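Local coordinates for protein ADP compounds hydrolase NudE (Escherichia coli, PDB 1VHZ) that hydrolyses ADP-ribose, NADH, Ap2A and Ap3A as a magnesium-dependent homodimeric Nudix enzyme, splitting ADP-ribose into AMP and ribose 5-phosphate, at residues 45-50 / 121-126; 51-56 / 79-84; 10-15 / 27-32. All coordinates share one frame; numbering follows the deposited sequence.

Contact 1 of 3, residues 45-50 / 121-126. With APR (adenosine-5-diphosphoribose), chain C.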
loop_
_atom_site.group_PDB
_atom_site.type_symbol
_atom_site.label_atom_id
_atom_site.label_comp_id
_atom_site.label_asym_id
_atom_site.label_seq_id
_atom_site.Cartn_x
_atom_site.Cartn_y
_atom_site.Cartn_z
ATOM N N ARG A 45 2.946 -8.567 14.542
ATOM C CA ARG A 45 4.028 -9.531 14.639
ATOM C C ARG A 45 4.654 -9.772 13.262
ATOM O O ARG A 45 3.967 -10.066 12.300
ATOM C CB ARG A 45 3.544 -10.855 15.231
ATOM C CG ARG A 45 4.663 -11.843 15.508
ATOM C CD ARG A 45 4.241 -12.896 16.527
ATOM N NE ARG A 45 5.398 -13.480 17.197
ATOM C CZ ARG A 45 6.316 -14.253 16.627
ATOM N NH1 ARG A 45 6.236 -14.565 15.338
ATOM N NH2 ARG A 45 7.333 -14.727 17.341
ATOM N N PRO A 46 5.971 -9.641 13.191
ATOM C CA PRO A 46 6.715 -9.856 11.980
ATOM C C PRO A 46 6.567 -11.289 11.483
ATOM O O PRO A 46 6.642 -12.260 12.229
ATOM C CB PRO A 46 8.170 -9.572 12.334
ATOM C CG PRO A 46 8.146 -8.895 13.649
ATOM C CD PRO A 46 6.864 -9.287 14.331
ATOM N N THR A 47 6.359 -11.398 10.178
ATOM C CA THR A 47 6.218 -12.702 9.547
ATOM C C THR A 47 7.028 -12.725 8.256
ATOM O O THR A 47 7.355 -11.673 7.705
ATOM C CB THR A 47 4.739 -13.001 9.233
ATOM O OG1 THR A 47 4.640 -14.233 8.516
ATOM C CG2 THR A 47 4.143 -11.878 8.396
ATOM N N ASN A 48 7.361 -13.921 7.797
ATOM C CA ASN A 48 8.106 -14.043 6.543
ATOM C C ASN A 48 7.162 -14.576 5.469
ATOM O O ASN A 48 7.586 -14.870 4.357
ATOM C CB ASN A 48 9.361 -14.886 6.733
ATOM C CG ASN A 48 10.444 -14.075 7.441
ATOM O OD1 ASN A 48 11.040 -13.191 6.823
ATOM N ND2 ASN A 48 10.684 -14.336 8.719
ATOM N N ARG A 49 5.881 -14.716 5.830
ATOM C CA ARG A 49 4.877 -15.194 4.875
ATOM C C ARG A 49 4.610 -14.073 3.862
ATOM O O ARG A 49 4.276 -12.949 4.243
ATOM C CB ARG A 49 3.594 -15.622 5.576
ATOM C CG ARG A 49 2.574 -16.306 4.688
ATOM C CD ARG A 49 2.739 -17.805 4.616
ATOM N NE ARG A 49 1.698 -18.505 3.913
ATOM C CZ ARG A 49 0.464 -18.792 4.286
ATOM N NH1 ARG A 49 -0.369 -19.464 3.480
ATOM N NH2 ARG A 49 0.009 -18.428 5.472
ATOM N N GLU A 50 4.873 -14.323 2.583
ATOM C CA GLU A 50 4.668 -13.287 1.584
ATOM C C GLU A 50 3.405 -13.511 0.767
ATOM O O GLU A 50 2.804 -14.578 0.765
ATOM C CB GLU A 50 5.874 -13.115 0.674
ATOM C CG GLU A 50 7.173 -12.868 1.434
ATOM C CD GLU A 50 8.379 -12.705 0.534
ATOM O OE1 GLU A 50 8.273 -12.906 -0.692
ATOM O OE2 GLU A 50 9.460 -12.352 1.055
ATOM N N TYR A 121 4.293 -0.431 10.583
ATOM C CA TYR A 121 3.450 -1.317 11.347
ATOM C C TYR A 121 3.417 -2.753 10.868
ATOM O O TYR A 121 3.060 -3.648 11.642
ATOM C CB TYR A 121 1.984 -0.786 11.324
ATOM C CG TYR A 121 1.948 0.670 11.750
ATOM C CD1 TYR A 121 2.021 1.024 13.086
ATOM C CD2 TYR A 121 1.929 1.674 10.792
ATOM C CE1 TYR A 121 2.030 2.354 13.465
ATOM C CE2 TYR A 121 1.945 3.007 11.163
ATOM C CZ TYR A 121 1.997 3.337 12.501
ATOM O OH TYR A 121 2.006 4.664 12.865
ATOM N N PHE A 122 3.691 -3.012 9.591
ATOM C CA PHE A 122 3.641 -4.370 9.055
ATOM C C PHE A 122 4.922 -4.713 8.306
ATOM O O PHE A 122 5.526 -3.825 7.689
ATOM C CB PHE A 122 2.465 -4.548 8.076
ATOM C CG PHE A 122 1.180 -3.909 8.522
ATOM C CD1 PHE A 122 0.864 -2.619 8.119
ATOM C CD2 PHE A 122 0.308 -4.572 9.367
ATOM C CE1 PHE A 122 -0.307 -2.009 8.540
ATOM C CE2 PHE A 122 -0.859 -3.966 9.791
ATOM C CZ PHE A 122 -1.164 -2.682 9.383
ATOM N N SER A 123 5.288 -5.981 8.259
ATOM C CA SER A 123 6.495 -6.381 7.540
ATOM C C SER A 123 6.174 -7.195 6.290
ATOM O O SER A 123 7.092 -7.736 5.649
ATOM C CB SER A 123 7.372 -7.228 8.478
ATOM O OG SER A 123 6.629 -8.380 8.875
ATOM N N SER A 124 4.918 -7.283 5.894
ATOM C CA SER A 124 4.535 -8.069 4.732
ATOM C C SER A 124 4.999 -7.542 3.384
ATOM O O SER A 124 5.020 -6.351 3.130
ATOM C CB SER A 124 2.997 -8.225 4.693
ATOM O OG SER A 124 2.704 -9.469 4.064
ATOM N N LYS A 125 5.325 -8.447 2.470
ATOM C CA LYS A 125 5.764 -8.142 1.136
ATOM C C LYS A 125 4.737 -8.680 0.119
ATOM O O LYS A 125 4.196 -9.765 0.311
ATOM C CB LYS A 125 7.087 -8.796 0.736
ATOM C CG LYS A 125 8.214 -8.754 1.726
ATOM C CD LYS A 125 8.826 -7.371 1.842
ATOM C CE LYS A 125 10.034 -7.425 2.787
ATOM N NZ LYS A 125 10.159 -6.132 3.513
ATOM N N MET A 126 4.665 -7.954 -0.987
ATOM C CA MET A 126 3.761 -8.331 -2.069
ATOM C C MET A 126 4.540 -8.522 -3.361
ATOM O O MET A 126 5.255 -7.630 -3.827
ATOM C CB MET A 126 2.669 -7.282 -2.178
ATOM C CG MET A 126 1.818 -7.344 -3.443
ATOM S SD MET A 126 0.835 -8.841 -3.506
ATOM C CE MET A 126 -0.521 -8.415 -2.419
HETATM N N1 APR C . 4.100 2.619 16.792
HETATM C C2 APR C . 3.862 3.849 17.435
HETATM N N3 APR C . 4.231 5.063 17.023
HETATM C C4 APR C . 4.938 5.044 15.799
HETATM C C5 APR C . 5.260 3.911 15.024
HETATM C C6 APR C . 4.805 2.613 15.565
HETATM N N6 APR C . 5.035 1.449 14.952
HETATM N N7 APR C . 5.959 4.284 13.887
HETATM C C8 APR C . 6.054 5.617 13.975
HETATM N N9 APR C . 5.457 6.114 15.103
HETATM C "C1'" APR C . 5.310 7.641 15.642
HETATM C "C2'" APR C . 6.735 8.218 15.880
HETATM O "O2'" APR C . 6.684 9.101 16.984
HETATM C "C3'" APR C . 7.085 9.032 14.581
HETATM O "O3'" APR C . 7.381 10.388 14.885
HETATM O "O4'" APR C . 4.811 8.417 14.593
HETATM C "C4'" APR C . 5.901 8.973 13.704
HETATM C "C5'" APR C . 5.563 10.362 13.330
HETATM O O HOH W 1 5.937 -10.931 4.225
HETATM O O HOH W 2 1.837 -11.896 4.390
#
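Glu50 lies across the side chain of Lys125 at an oblique angle. Its CB sits 3.8 Å from Lys125 O. The first torsion puts CG anti to the carbonyl carbon (chi1 -54°), and CG then meets Lys125 CB. The chain runs on extended, and CD packs against CB and CG of Lys125. At the tip, OE2 lies 3.9 Å from Lys125 CG, while OE1 accepts a bond from Asn127 ND2. The charged ends do not meet: Glu50 OE2 and Lys125 NZ are 6.7 Å apart. Glu50 therefore meets the aliphatic part of the lysine, not its amino group.

Earlier in both segments, Thr47 N donates to Ser123 OG over 3.3 Å, a long but fairly straight bond (161° at the hydrogen). Thr47 OG1 also takes the N-H of Arg49, which makes an ST turn. Two waters donate to Arg49 O. One of them accepts from Lys125 N and so links the two backbones. The other sits 2.6 Å from Ser124 OG and links Arg49 O to that hydroxyl.

Tyr121 belongs to the ADP-ribose pocket. Its CE1 comes within 3.5 Å of N6 of the ligand, with N6 placed obliquely to the ring. The ligand is hydrogen-bonded to the backbone O of Glu42 and of Ser120. Phe122 meets Phe122 of the second subunit. The 45-50 loop follows strand 38-44 and leads into strand 51-58, while 121-126 enters strand 125-136, the parallel neighbour of strand 51-58 in the mixed sheet.

Contact 2 of 3, residues 51-56 / 79-84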
loop_
_atom_site.group_PDB
_atom_site.type_symbol
_atom_site.label_atom_id
_atom_site.label_comp_id
_atom_site.label_asym_id
_atom_site.label_seq_id
_atom_site.Cartn_x
_atom_site.Cartn_y
_atom_site.Cartn_z
ATOM N N ALA A 51 3.000 -12.424 0.107
ATOM C CA ALA A 51 1.844 -12.404 -0.744
ATOM C C ALA A 51 2.239 -12.309 -2.212
ATOM O O ALA A 51 3.366 -11.957 -2.574
ATOM C CB ALA A 51 0.921 -11.228 -0.380
ATOM N N VAL A 52 1.267 -12.636 -3.063
ATOM C CA VAL A 52 1.440 -12.589 -4.501
ATOM C C VAL A 52 0.203 -11.940 -5.136
ATOM O O VAL A 52 -0.919 -12.074 -4.643
ATOM C CB VAL A 52 1.682 -13.976 -5.119
ATOM C CG1 VAL A 52 0.465 -14.878 -4.996
ATOM C CG2 VAL A 52 2.076 -13.868 -6.597
ATOM N N MET A 53 0.429 -11.106 -6.127
ATOM C CA MET A 53 -0.678 -10.448 -6.840
ATOM C C MET A 53 -0.454 -10.792 -8.317
ATOM O O MET A 53 0.676 -10.697 -8.799
ATOM C CB MET A 53 -0.761 -8.955 -6.585
ATOM C CG MET A 53 -1.306 -8.132 -7.756
ATOM S SD MET A 53 -1.473 -6.356 -7.387
ATOM C CE MET A 53 -0.149 -6.196 -6.194
ATOM N N ILE A 54 -1.492 -11.259 -8.986
ATOM C CA ILE A 54 -1.359 -11.668 -10.377
ATOM C C ILE A 54 -2.145 -10.792 -11.334
ATOM O O ILE A 54 -3.307 -10.468 -11.121
ATOM C CB ILE A 54 -1.843 -13.123 -10.590
ATOM C CG1 ILE A 54 -1.263 -14.041 -9.528
ATOM C CG2 ILE A 54 -1.465 -13.615 -11.983
ATOM C CD1 ILE A 54 -2.099 -14.135 -8.274
ATOM N N VAL A 55 -1.468 -10.405 -12.394
ATOM C CA VAL A 55 -2.012 -9.582 -13.445
ATOM C C VAL A 55 -2.050 -10.391 -14.749
ATOM O O VAL A 55 -1.085 -10.421 -15.507
ATOM C CB VAL A 55 -1.163 -8.309 -13.631
ATOM C CG1 VAL A 55 -1.737 -7.438 -14.731
ATOM C CG2 VAL A 55 -1.098 -7.502 -12.318
ATOM N N PRO A 56 -3.185 -11.017 -15.013
ATOM C CA PRO A 56 -3.403 -11.808 -16.202
ATOM C C PRO A 56 -3.765 -10.955 -17.407
ATOM O O PRO A 56 -4.554 -10.010 -17.325
ATOM C CB PRO A 56 -4.551 -12.738 -15.855
ATOM C CG PRO A 56 -4.951 -12.422 -14.460
ATOM C CD PRO A 56 -4.394 -11.061 -14.142
ATOM N N PHE A 79 -6.781 -6.675 -9.093
ATOM C CA PHE A 79 -6.030 -7.864 -9.431
ATOM C C PHE A 79 -6.138 -8.928 -8.343
ATOM O O PHE A 79 -6.251 -8.638 -7.156
ATOM C CB PHE A 79 -4.561 -7.509 -9.691
ATOM C CG PHE A 79 -4.411 -6.441 -10.748
ATOM C CD1 PHE A 79 -3.875 -5.205 -10.436
ATOM C CD2 PHE A 79 -4.837 -6.680 -12.052
ATOM C CE1 PHE A 79 -3.736 -4.228 -11.415
ATOM C CE2 PHE A 79 -4.707 -5.711 -13.025
ATOM C CZ PHE A 79 -4.152 -4.479 -12.714
ATOM N N SER A 80 -6.145 -10.157 -8.801
ATOM C CA SER A 80 -6.215 -11.338 -7.928
ATOM C C SER A 80 -5.004 -11.357 -7.026
ATOM O O SER A 80 -3.872 -11.026 -7.415
ATOM C CB SER A 80 -6.371 -12.546 -8.876
ATOM O OG SER A 80 -5.712 -13.675 -8.350
ATOM N N LYS A 81 -5.182 -11.624 -5.748
ATOM C CA LYS A 81 -4.143 -11.622 -4.742
ATOM C C LYS A 81 -4.300 -12.817 -3.803
ATOM O O LYS A 81 -5.433 -13.222 -3.514
ATOM C CB LYS A 81 -4.321 -10.357 -3.836
ATOM C CG LYS A 81 -4.102 -9.047 -4.538
ATOM C CD LYS A 81 -4.543 -7.806 -3.805
ATOM C CE LYS A 81 -4.591 -6.586 -4.723
ATOM N NZ LYS A 81 -5.878 -6.414 -5.477
ATOM N N GLY A 82 -3.194 -13.278 -3.248
ATOM C CA GLY A 82 -3.223 -14.388 -2.298
ATOM C C GLY A 82 -1.869 -14.497 -1.593
ATOM O O GLY A 82 -0.956 -13.704 -1.795
ATOM N N LEU A 83 -1.736 -15.518 -0.763
ATOM C CA LEU A 83 -0.522 -15.769 -0.036
ATOM C C LEU A 83 0.322 -16.859 -0.691
ATOM O O LEU A 83 -0.183 -17.761 -1.342
ATOM C CB LEU A 83 -0.868 -16.207 1.402
ATOM C CG LEU A 83 -1.605 -15.156 2.230
ATOM C CD1 LEU A 83 -1.972 -15.726 3.603
ATOM C CD2 LEU A 83 -0.748 -13.910 2.380
ATOM N N ILE A 84 1.634 -16.721 -0.523
ATOM C CA ILE A 84 2.557 -17.746 -1.036
ATOM C C ILE A 84 2.649 -18.828 0.041
ATOM O O ILE A 84 2.997 -18.475 1.175
ATOM C CB ILE A 84 3.950 -17.128 -1.267
ATOM C CG1 ILE A 84 3.831 -16.046 -2.354
ATOM C CG2 ILE A 84 4.953 -18.225 -1.601
ATOM C CD1 ILE A 84 5.141 -15.427 -2.796
HETATM O O HOH W 3 -6.774 -10.504 -11.471
#
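Strands 51-56 and 80-83 run antiparallel; their axes come within 4.5 Å, their directions differ by 160°, and Val52 and Gly82 bond to each other in both directions. This pair belongs to the central mixed sheet of the Nudix fold, and Gly82 is the first residue of the Nudix box. Val52 N donates to Gly82 O over 2.8 Å, and Ile54 N donates to Ser80 O. Near Ile54 the strands are joined partly through a water, which takes the Ser80 N-H and gives only a weak bond to Ile54 O.

The sheet has helices on both sides. On the face of Met53 and Lys81, Met53 CG packs on Phe79 CB at 3.8 Å. Its SD lies 5.2 Å from the centroid of the Phe79 ring and oblique to it, a Met-aromatic contact. Helix 169-184 packs over this side, and its Asn171 accepts from Lys81 NZ. That NZ also donates to Phe79 O in the carbonyl plane, on a lone pair.

The other face, with Ile54 and Ser80, turns to helix 90-102. Ile54 CD1 touches Ser80 OG at 3.6 Å. Ser80 OG bonds to Glu101, a metal ligand by similarity, so it probably helps to position that carboxylate.

Val55 CG2, anti to its own carbonyl carbon, sits over the centre of the Phe79 ring, 3.8 Å from the centroid and 12° off the normal, a CH-pi contact.

Contact 3 of 3, residues 10-15 / 27-32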
loop_
_atom_site.group_PDB
_atom_site.type_symbol
_atom_site.label_atom_id
_atom_site.label_comp_id
_atom_site.label_asym_id
_atom_site.label_seq_id
_atom_site.Cartn_x
_atom_site.Cartn_y
_atom_site.Cartn_z
ATOM N N PRO A 10 18.053 2.066 15.849
ATOM C CA PRO A 10 17.730 2.019 17.257
ATOM C C PRO A 10 17.917 0.589 17.756
ATOM O O PRO A 10 17.866 -0.347 16.950
ATOM C CB PRO A 10 16.239 2.353 17.322
ATOM C CG PRO A 10 15.714 2.133 15.949
ATOM C CD PRO A 10 16.872 2.396 15.015
ATOM N N THR A 11 18.099 0.432 19.058
ATOM C CA THR A 11 18.216 -0.938 19.575
ATOM C C THR A 11 16.851 -1.348 20.115
ATOM O O THR A 11 16.143 -0.547 20.730
ATOM C CB THR A 11 19.357 -1.127 20.560
ATOM O OG1 THR A 11 18.980 -1.840 21.756
ATOM C CG2 THR A 11 20.025 0.167 20.938
ATOM N N ILE A 12 16.459 -2.576 19.841
ATOM C CA ILE A 12 15.173 -3.102 20.343
ATOM C C ILE A 12 15.416 -3.556 21.776
ATOM O O ILE A 12 16.232 -4.462 21.950
ATOM C CB ILE A 12 14.718 -4.288 19.459
ATOM C CG1 ILE A 12 14.698 -3.784 18.017
ATOM C CG2 ILE A 12 13.392 -4.845 19.928
ATOM C CD1 ILE A 12 13.673 -4.334 17.087
ATOM N N LEU A 13 14.812 -2.907 22.756
ATOM C CA LEU A 13 15.053 -3.275 24.150
ATOM C C LEU A 13 14.203 -4.450 24.601
ATOM O O LEU A 13 14.645 -5.250 25.418
ATOM C CB LEU A 13 14.739 -2.087 25.080
ATOM C CG LEU A 13 15.532 -0.815 24.757
ATOM C CD1 LEU A 13 14.902 0.401 25.418
ATOM C CD2 LEU A 13 16.993 -1.017 25.136
ATOM N N ASN A 14 12.969 -4.477 24.131
ATOM C CA ASN A 14 12.025 -5.512 24.493
ATOM C C ASN A 14 10.881 -5.587 23.480
ATOM O O ASN A 14 10.450 -4.576 22.939
ATOM C CB ASN A 14 11.402 -5.196 25.867
ATOM C CG ASN A 14 10.771 -6.423 26.498
ATOM O OD1 ASN A 14 11.411 -7.468 26.638
ATOM N ND2 ASN A 14 9.517 -6.290 26.879
ATOM N N VAL A 15 10.398 -6.804 23.282
ATOM C CA VAL A 15 9.285 -7.103 22.405
ATOM C C VAL A 15 8.285 -7.959 23.201
ATOM O O VAL A 15 8.653 -9.020 23.701
ATOM C CB VAL A 15 9.662 -7.893 21.149
ATOM C CG1 VAL A 15 8.397 -8.216 20.331
ATOM C CG2 VAL A 15 10.667 -7.143 20.294
ATOM N N GLU A 27 2.244 -6.548 18.751
ATOM C CA GLU A 27 3.383 -6.464 19.622
ATOM C C GLU A 27 3.729 -5.033 20.035
ATOM O O GLU A 27 3.559 -4.091 19.269
ATOM C CB GLU A 27 4.645 -6.983 18.886
ATOM C CG GLU A 27 4.610 -8.481 18.675
ATOM C CD GLU A 27 5.819 -8.976 17.929
ATOM O OE1 GLU A 27 6.446 -8.161 17.226
ATOM O OE2 GLU A 27 6.154 -10.166 18.065
ATOM N N SER A 28 4.218 -4.923 21.256
ATOM C CA SER A 28 4.675 -3.639 21.795
ATOM C C SER A 28 6.211 -3.734 21.731
ATOM O O SER A 28 6.746 -4.771 22.134
ATOM C CB SER A 28 4.232 -3.422 23.228
ATOM O OG SER A 28 4.077 -2.043 23.514
ATOM N N VAL A 29 6.866 -2.765 21.133
ATOM C CA VAL A 29 8.317 -2.806 20.994
ATOM C C VAL A 29 8.985 -1.633 21.711
ATOM O O VAL A 29 8.707 -0.491 21.360
ATOM C CB VAL A 29 8.744 -2.739 19.508
ATOM C CG1 VAL A 29 10.254 -2.851 19.360
ATOM C CG2 VAL A 29 8.083 -3.832 18.677
ATOM N N ASP A 30 9.832 -1.925 22.696
ATOM C CA ASP A 30 10.554 -0.860 23.381
ATOM C C ASP A 30 11.819 -0.571 22.558
ATOM O O ASP A 30 12.567 -1.488 22.232
ATOM C CB ASP A 30 10.955 -1.232 24.802
ATOM C CG ASP A 30 9.799 -1.041 25.767
ATOM O OD1 ASP A 30 9.739 0.032 26.389
ATOM O OD2 ASP A 30 8.959 -1.951 25.874
ATOM N N LEU A 31 12.014 0.695 22.211
ATOM C CA LEU A 31 13.154 1.084 21.415
ATOM C C LEU A 31 14.011 2.180 22.044
ATOM O O LEU A 31 13.504 3.067 22.710
ATOM C CB LEU A 31 12.656 1.708 20.083
ATOM C CG LEU A 31 12.126 0.744 19.029
ATOM C CD1 LEU A 31 11.578 1.522 17.843
ATOM C CD2 LEU A 31 13.220 -0.221 18.583
ATOM N N GLU A 32 15.291 2.138 21.693
ATOM C CA GLU A 32 16.214 3.158 22.139
ATOM C C GLU A 32 16.930 3.664 20.875
ATOM O O GLU A 32 17.710 2.912 20.301
ATOM C CB GLU A 32 17.255 2.761 23.176
ATOM C CG GLU A 32 17.926 4.030 23.763
ATOM C CD GLU A 32 18.913 3.652 24.863
ATOM O OE1 GLU A 32 18.474 3.142 25.916
ATOM O OE2 GLU A 32 20.125 3.853 24.675
HETATM O O HOH W 4 7.910 -4.206 24.793
HETATM O O HOH W 5 8.514 -3.530 28.443
#
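Asp30 N donates to Asn14 O over 2.7 Å, in the antiparallel hairpin of strands 11-20 and 25-32. Leu13 N donates to Asp30 O at the same 2.7 Å. Leu13 and Asn14 thus both face Asp30, which is a classic beta bulge. It shifts the register by one residue. Thr11 and Glu32 bond in both directions on one side of the bulge. On the other, Val15 and Val29 form a non-hydrogen-bonded pair.

The bulge turns Leu13 toward strand 27-32. Its CB lies 3.6 Å from Asp30 O, and its CD1 reaches Glu32 CB. Two waters approach Asp30 OD2, and both have weak links to Asn14 ND2.

On the face of Ile12 and Leu31 several apolar side chains meet. The side chains of Ile12 and Leu31 lie side by side, CG1 of Ile12 being 3.9 Å from CD2 of Leu31, and Ile12 CG2 meets Val29 CG1. The second subunit packs on this side, with its Tyr68 on Pro10 and Leu31 and its Val70 on Val29. Glu27 OE1 forms a salt bridge with Arg43 of strand 38-44. Val15 CG1, anti to its backbone N (chi1 177°), rests on the same carboxylate, 3.6 Å from Glu27 CD.

Contact 3 comes first along the chain. It closes within the N-terminal three-stranded sheet before contact 1 opens. Contact 2 is nested inside the loop that contact 1 closes. Contacts 1 and 2 have centres 15 Å apart and share the mixed Nudix sheet: probable backbone hydrogen bonds join Ala51 N to Lys125 O and Ile84 N to Glu50 O. Contact 1 also touches contact 3, through Pro46 and a weak ion pair of Arg45 with Glu27. Contacts 2 and 3 do not touch; their nearest atoms are about 17 Å apart. Contact 1 thus lies between the N-terminal sheet, near ADP-ribose, and the Nudix core. Contacts 1 and 3 both reach the second subunit of the homodimer.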